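Local coordinates for ethanolamine utilization protein EutL (Clostridium perfringens E str. JGS1987, PDB 4TME), which forms part of the shell of the ethanolamine-utilization bacterial microcompartment and binds ethanolamine, which probably controls the opening of its pore, at residues A57-V62 with P92-S97; P31-L36 with I86-S91; E174-P179 with G186-G191. All blocks are in the same frame, centred on the assembly; numbering follows the deposited sequence.

Contact 1: residues A57-V62 with P92-S97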
# COMPACT_ATOMS: atom_id res chain seq x y z
N ALA C 57 14.65 -28.64 0.41
CA ALA C 57 15.89 -28.95 1.14
C ALA C 57 15.66 -29.48 2.55
O ALA C 57 16.55 -30.09 3.14
CB ALA C 57 16.75 -27.67 1.24
N ALA C 58 14.50 -29.21 3.12
CA ALA C 58 14.24 -29.52 4.52
C ALA C 58 12.75 -29.74 4.75
O ALA C 58 11.92 -29.44 3.87
CB ALA C 58 14.74 -28.37 5.41
N GLU C 59 12.42 -30.22 5.94
CA GLU C 59 11.03 -30.49 6.28
C GLU C 59 10.38 -29.20 6.78
O GLU C 59 10.16 -29.02 7.97
CB GLU C 59 10.91 -31.60 7.33
CG GLU C 59 9.46 -32.09 7.48
CD GLU C 59 9.30 -33.27 8.41
OE1 GLU C 59 8.14 -33.65 8.69
OE2 GLU C 59 10.33 -33.81 8.86
N VAL C 60 10.13 -28.29 5.84
CA VAL C 60 9.54 -26.99 6.14
C VAL C 60 8.47 -26.63 5.12
O VAL C 60 8.53 -27.05 3.95
CB VAL C 60 10.58 -25.84 6.15
CG1 VAL C 60 11.56 -26.03 7.29
CG2 VAL C 60 11.31 -25.76 4.82
N ASP C 61 7.50 -25.85 5.58
CA ASP C 61 6.45 -25.28 4.73
C ASP C 61 6.56 -23.76 4.76
O ASP C 61 6.89 -23.19 5.80
CB ASP C 61 5.05 -25.66 5.25
CG ASP C 61 4.77 -27.15 5.20
OD1 ASP C 61 5.04 -27.79 4.17
OD2 ASP C 61 4.26 -27.67 6.22
N VAL C 62 6.25 -23.08 3.65
CA VAL C 62 6.14 -21.62 3.72
C VAL C 62 4.76 -21.29 4.24
O VAL C 62 3.76 -21.64 3.58
CB VAL C 62 6.36 -20.98 2.35
CG1 VAL C 62 6.21 -19.45 2.43
CG2 VAL C 62 7.74 -21.39 1.83
N PRO C 92 13.29 -27.05 15.59
CA PRO C 92 14.25 -26.01 15.23
C PRO C 92 15.30 -26.50 14.23
O PRO C 92 15.71 -25.71 13.39
CB PRO C 92 14.90 -25.66 16.59
CG PRO C 92 13.91 -26.04 17.59
CD PRO C 92 13.21 -27.24 17.05
N ALA C 93 15.74 -27.76 14.32
CA ALA C 93 16.74 -28.27 13.38
C ALA C 93 16.24 -28.20 11.93
O ALA C 93 16.98 -27.82 11.04
CB ALA C 93 17.13 -29.69 13.73
N GLU C 94 14.99 -28.55 11.70
CA GLU C 94 14.47 -28.51 10.33
C GLU C 94 14.34 -27.07 9.83
O GLU C 94 14.69 -26.78 8.68
CB GLU C 94 13.14 -29.25 10.22
CG GLU C 94 13.27 -30.79 10.26
CD GLU C 94 14.14 -31.39 9.14
OE1 GLU C 94 14.64 -32.54 9.33
OE2 GLU C 94 14.30 -30.76 8.08
N VAL C 95 13.82 -26.19 10.68
CA VAL C 95 13.75 -24.77 10.36
C VAL C 95 15.13 -24.24 10.01
O VAL C 95 15.31 -23.59 8.99
CB VAL C 95 13.15 -23.98 11.51
CG1 VAL C 95 13.33 -22.49 11.29
CG2 VAL C 95 11.68 -24.35 11.66
N ARG C 96 16.11 -24.55 10.85
CA ARG C 96 17.48 -24.11 10.64
C ARG C 96 18.01 -24.59 9.28
O ARG C 96 18.63 -23.84 8.53
CB ARG C 96 18.32 -24.63 11.81
CG ARG C 96 19.73 -24.17 11.97
CD ARG C 96 20.21 -25.04 13.14
NE ARG C 96 21.50 -24.74 13.75
CZ ARG C 96 22.66 -25.03 13.20
NH1 ARG C 96 22.70 -25.56 11.99
NH2 ARG C 96 23.79 -24.76 13.87
N SER C 97 17.71 -25.84 8.91
CA SER C 97 18.15 -26.37 7.63
C SER C 97 17.46 -25.62 6.49
O SER C 97 18.09 -25.24 5.48
CB SER C 97 17.85 -27.88 7.56
OG SER C 97 18.17 -28.40 6.29
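E94 OE2 is gripped by one hydrogen bond across this contact, from the backbone N of E59 at 2.9 Å. The contact lies in a BMC domain. It joins the turn between helix 44-57 and strand 61-67 to the first turns of helix 92-106. A58 to V60 form an inverse gamma turn about E59, closed by a weak bond from V60 N to A58 O. The N-H of E59 points almost straight at the carboxylate oxygen (172°), but meets it from above the carboxylate plane. E94 reaches this point by a bend at chi2 (-60°), which folds the acid back over the turn. Its OE2 also lies 3.6 Å from A58 CB. The E59 chain runs extended instead, so its own carboxylate ends near that of E94. The two like charges may raise each other's proton affinity. S97, one helical turn on, packs its OG against A58 CB. The inner side is apolar and buried. There V95 turns its side chain away from the turn, onto I15 and S35 of the sheet. V60 lies against the helix backbone, with CG1 4.0 Å from V95 CA and 3.5 Å from E94 O.

Contact 2: residues P31-L36 with I86-S91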
# COMPACT_ATOMS: atom_id res chain seq x y z
N PRO C 31 -0.98 -28.37 13.15
CA PRO C 31 -0.58 -28.92 14.45
C PRO C 31 0.89 -29.32 14.52
O PRO C 31 1.49 -29.21 15.58
CB PRO C 31 -1.49 -30.15 14.61
CG PRO C 31 -2.68 -29.84 13.81
CD PRO C 31 -2.18 -29.05 12.62
N HIS C 32 1.46 -29.78 13.41
CA HIS C 32 2.84 -30.26 13.45
C HIS C 32 3.87 -29.13 13.29
O HIS C 32 5.07 -29.37 13.41
CB HIS C 32 3.07 -31.33 12.37
CG HIS C 32 2.71 -30.89 11.00
ND1 HIS C 32 1.41 -30.88 10.54
CD2 HIS C 32 3.47 -30.44 9.97
CE1 HIS C 32 1.38 -30.44 9.30
NE2 HIS C 32 2.62 -30.15 8.93
N HIS C 33 3.39 -27.91 13.04
CA HIS C 33 4.25 -26.73 12.96
C HIS C 33 4.63 -26.23 14.36
O HIS C 33 3.88 -25.47 14.98
CB HIS C 33 3.57 -25.61 12.19
CG HIS C 33 3.40 -25.89 10.73
ND1 HIS C 33 2.40 -25.32 9.97
CD2 HIS C 33 4.11 -26.67 9.88
CE1 HIS C 33 2.50 -25.74 8.73
NE2 HIS C 33 3.53 -26.55 8.64
N LYS C 34 5.80 -26.62 14.84
CA LYS C 34 6.22 -26.31 16.20
C LYS C 34 7.25 -25.20 16.28
O LYS C 34 7.42 -24.57 17.33
CB LYS C 34 6.81 -27.56 16.87
CG LYS C 34 5.92 -28.78 16.81
CD LYS C 34 4.71 -28.64 17.70
CE LYS C 34 4.02 -29.98 17.89
NZ LYS C 34 2.71 -29.83 18.58
N SER C 35 7.93 -24.95 15.16
CA SER C 35 9.04 -24.01 15.11
C SER C 35 8.94 -23.16 13.86
O SER C 35 8.49 -23.65 12.84
CB SER C 35 10.37 -24.75 15.10
OG SER C 35 10.56 -25.40 16.34
N LEU C 36 9.35 -21.90 13.96
CA LEU C 36 9.31 -20.97 12.83
C LEU C 36 10.69 -20.42 12.49
O LEU C 36 11.49 -20.16 13.38
CB LEU C 36 8.39 -19.78 13.13
CG LEU C 36 6.95 -20.10 13.55
CD1 LEU C 36 6.23 -18.77 13.85
CD2 LEU C 36 6.22 -20.89 12.49
N ILE C 86 8.12 -16.60 6.36
CA ILE C 86 8.12 -17.48 7.52
C ILE C 86 8.02 -18.92 7.09
O ILE C 86 7.08 -19.33 6.39
CB ILE C 86 6.96 -17.16 8.50
CG1 ILE C 86 7.04 -15.70 8.95
CG2 ILE C 86 7.03 -18.09 9.75
CD1 ILE C 86 5.94 -15.25 9.91
N LEU C 87 9.03 -19.69 7.49
CA LEU C 87 9.05 -21.14 7.34
C LEU C 87 8.56 -21.78 8.62
O LEU C 87 8.81 -21.27 9.71
CB LEU C 87 10.48 -21.64 7.06
CG LEU C 87 11.12 -21.20 5.75
CD1 LEU C 87 12.59 -21.63 5.78
CD2 LEU C 87 10.41 -21.85 4.58
N ALA C 88 7.84 -22.89 8.50
CA ALA C 88 7.43 -23.65 9.68
C ALA C 88 7.82 -25.11 9.51
O ALA C 88 7.76 -25.68 8.43
CB ALA C 88 5.93 -23.53 9.94
N GLY C 89 8.23 -25.72 10.61
CA GLY C 89 8.62 -27.12 10.59
C GLY C 89 8.45 -27.72 11.97
O GLY C 89 8.11 -27.03 12.92
N PRO C 90 8.71 -29.03 12.09
CA PRO C 90 8.47 -29.79 13.32
C PRO C 90 9.51 -29.56 14.40
O PRO C 90 9.27 -29.93 15.54
CB PRO C 90 8.54 -31.25 12.84
CG PRO C 90 9.41 -31.20 11.64
CD PRO C 90 9.05 -29.91 10.96
N SER C 91 10.65 -28.99 14.04
CA SER C 91 11.73 -28.80 15.01
C SER C 91 12.57 -27.62 14.62
O SER C 91 12.59 -27.21 13.47
CB SER C 91 12.61 -30.05 15.08
OG SER C 91 13.32 -30.19 13.85
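A classic beta bulge marks this antiparallel pairing of strands 35-41 and 83-89 in a BMC domain. K34 and S35 sit opposite the single residue G89, and both backbone N atoms donate to G89 O. The S35 bond (3.1 Å) arrives nearly along the C=O axis. The K34 bond (3.0 Å) comes from above the carbonyl plane. G89 N returns a bond to S35 O in that carbonyl's plane. The tight part is the face carrying L36 and A88. Here A88 CB sits over one face of the H33 ring, 3.7 Å from its centroid, in a CH-pi contact. The ring is held from its far end by D61, which bonds NE2. L36 CD2 presses on A88 CB from the other strand and also reaches I86 CG2 at 4.0 Å. V63 of strand 61-67 adds to this cluster. The loose side is the exposed loop of H32 and K34. The K34 chain bends at chi2 and runs off from strand 83-89, and its NZ makes a weak bond to P31 O. Of its side chain, CB and CG lie against P90 O, CB at 3.7 Å. Beyond P90, S91 caps helix 92-106 through its OG, which accepts from E94 N.

Contact 3: residues E174-P179 with G186-G191. With ETA (ethanolamine), chain J.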
# COMPACT_ATOMS: atom_id res chain seq x y z
N GLU C 174 -0.79 -17.84 -12.24
CA GLU C 174 -1.07 -16.79 -11.27
C GLU C 174 -0.67 -15.45 -11.85
O GLU C 174 0.42 -15.31 -12.41
CB GLU C 174 -0.32 -17.05 -9.96
CG GLU C 174 -0.61 -16.04 -8.86
CD GLU C 174 -1.85 -16.41 -8.05
OE1 GLU C 174 -1.73 -16.49 -6.81
OE2 GLU C 174 -2.94 -16.60 -8.65
N PHE C 175 -1.58 -14.48 -11.75
CA PHE C 175 -1.37 -13.13 -12.28
C PHE C 175 -1.12 -12.20 -11.11
O PHE C 175 -1.92 -12.17 -10.18
CB PHE C 175 -2.62 -12.70 -13.07
CG PHE C 175 -2.59 -11.30 -13.61
CD1 PHE C 175 -1.55 -10.87 -14.42
CD2 PHE C 175 -3.65 -10.42 -13.36
CE1 PHE C 175 -1.54 -9.58 -14.94
CE2 PHE C 175 -3.65 -9.13 -13.88
CZ PHE C 175 -2.60 -8.71 -14.68
N PHE C 176 -0.01 -11.47 -11.12
CA PHE C 176 0.27 -10.48 -10.09
C PHE C 176 -0.21 -9.14 -10.63
O PHE C 176 0.50 -8.49 -11.40
CB PHE C 176 1.76 -10.39 -9.77
CG PHE C 176 2.44 -11.72 -9.55
CD1 PHE C 176 1.91 -12.65 -8.69
CD2 PHE C 176 3.63 -12.00 -10.19
CE1 PHE C 176 2.57 -13.87 -8.47
CE2 PHE C 176 4.29 -13.21 -9.99
CZ PHE C 176 3.75 -14.13 -9.14
N ALA C 177 -1.42 -8.73 -10.26
CA ALA C 177 -2.02 -7.55 -10.89
C ALA C 177 -1.39 -6.26 -10.39
O ALA C 177 -1.19 -6.10 -9.18
CB ALA C 177 -3.52 -7.53 -10.65
N PRO C 178 -1.12 -5.30 -11.30
CA PRO C 178 -0.42 -4.08 -10.88
C PRO C 178 -1.33 -3.11 -10.13
O PRO C 178 -2.43 -2.86 -10.63
CB PRO C 178 0.02 -3.45 -12.20
CG PRO C 178 -0.93 -3.98 -13.21
CD PRO C 178 -1.22 -5.40 -12.76
N PRO C 179 -0.89 -2.58 -8.99
CA PRO C 179 0.37 -2.84 -8.28
C PRO C 179 0.24 -3.95 -7.27
O PRO C 179 -0.79 -4.07 -6.59
CB PRO C 179 0.63 -1.54 -7.54
CG PRO C 179 -0.74 -1.12 -7.12
CD PRO C 179 -1.67 -1.55 -8.29
N GLY C 186 3.28 -8.94 -12.78
CA GLY C 186 3.84 -10.04 -13.57
C GLY C 186 3.01 -11.29 -13.41
O GLY C 186 1.79 -11.20 -13.23
N ALA C 187 3.64 -12.46 -13.48
CA ALA C 187 2.89 -13.70 -13.45
C ALA C 187 3.80 -14.89 -13.23
O ALA C 187 5.02 -14.81 -13.42
CB ALA C 187 2.11 -13.90 -14.75
N LEU C 188 3.17 -15.99 -12.85
CA LEU C 188 3.76 -17.32 -12.90
C LEU C 188 3.14 -18.06 -14.07
O LEU C 188 1.90 -18.22 -14.12
CB LEU C 188 3.51 -18.11 -11.62
CG LEU C 188 3.97 -17.49 -10.30
CD1 LEU C 188 3.55 -18.37 -9.10
CD2 LEU C 188 5.47 -17.26 -10.31
N LEU C 189 3.97 -18.53 -14.99
CA LEU C 189 3.50 -19.31 -16.14
C LEU C 189 4.09 -20.70 -16.03
O LEU C 189 5.18 -20.86 -15.51
CB LEU C 189 3.92 -18.69 -17.48
CG LEU C 189 3.70 -17.18 -17.62
CD1 LEU C 189 4.16 -16.71 -19.00
CD2 LEU C 189 2.22 -16.83 -17.41
N THR C 190 3.40 -21.71 -16.55
CA THR C 190 3.95 -23.07 -16.51
C THR C 190 3.95 -23.73 -17.88
O THR C 190 3.22 -23.34 -18.78
CB THR C 190 3.21 -23.98 -15.51
OG1 THR C 190 3.96 -25.18 -15.30
CG2 THR C 190 1.80 -24.36 -16.00
N GLY C 191 4.80 -24.75 -18.01
CA GLY C 191 4.94 -25.52 -19.24
C GLY C 191 6.19 -26.37 -19.10
O GLY C 191 6.70 -26.54 -17.99
CA ETA J . 4.71 -10.45 -7.12
N ETA J . 5.61 -10.53 -6.01
C ETA J . 5.25 -9.43 -8.10
O ETA J . 5.18 -8.13 -7.54
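Strands 171-176 and 185-191 form an antiparallel beta hairpin at one edge of the chain's larger sheet, in the second BMC domain. Four backbone hydrogen bonds, one of them weak, join the strands. The hydrogen-bonded pairs are E174 with L188 and F176 with G186. F176 N donates to G186 O at 2.8 Å, from above the carbonyl plane. G186 N answers to F176 O at 3.1 Å, on a lone pair. L188 N bonds to E174 O, while the return bond from E174 N is the weak one. F175 and A187 make the non-hydrogen-bonded pair between them.

Side-chain packing covers both faces. On the face of F176 and L188, the phenyl ring leans over the partner strand, with CG anti to its carbonyl carbon (chi1 -48°). The ring lies obliquely against the G186-A187 peptide, with CD2 3.3 Å from A187 N. G186 has backbone angles (149°/-149°) at which a CB would be jammed against the preceding carbonyl O, which suits a glycine. The F176 and L188 side chains cross obliquely, and CZ at the ring tip meets L188 CG at 3.6 Å. On the other face, F175 and A187 pack on L161 of helix 154-167. F175 also touches K26 of a neighbouring subunit.

F176 also lines an ethanolamine pocket, where D45 and T180 hydrogen-bond the ligand. The ligand's CA atom lies over one face of the ring, 3.6 Å from F176 CG.

In the fold
Contacts 1 and 2 adjoin, with centres 8 Å apart, and their segments alternate along the chain. Both reach the four-stranded sheet, where strands 61-67 and 83-89 are neighbours. A probable backbone hydrogen bond joins them, from D61 N to A88 O at 2.9 Å. Contact 3 belongs to the other sheet and the second BMC range. Its centre is 27 Å from that of contact 1 and 28 Å from that of contact 2. Its nearest atoms are about 12 Å from contact 1 and about 16 Å from contact 2. Contact 3 includes ethanolamine-pocket residue F176, whose side chain lies about 10 Å from a second bound ethanolamine.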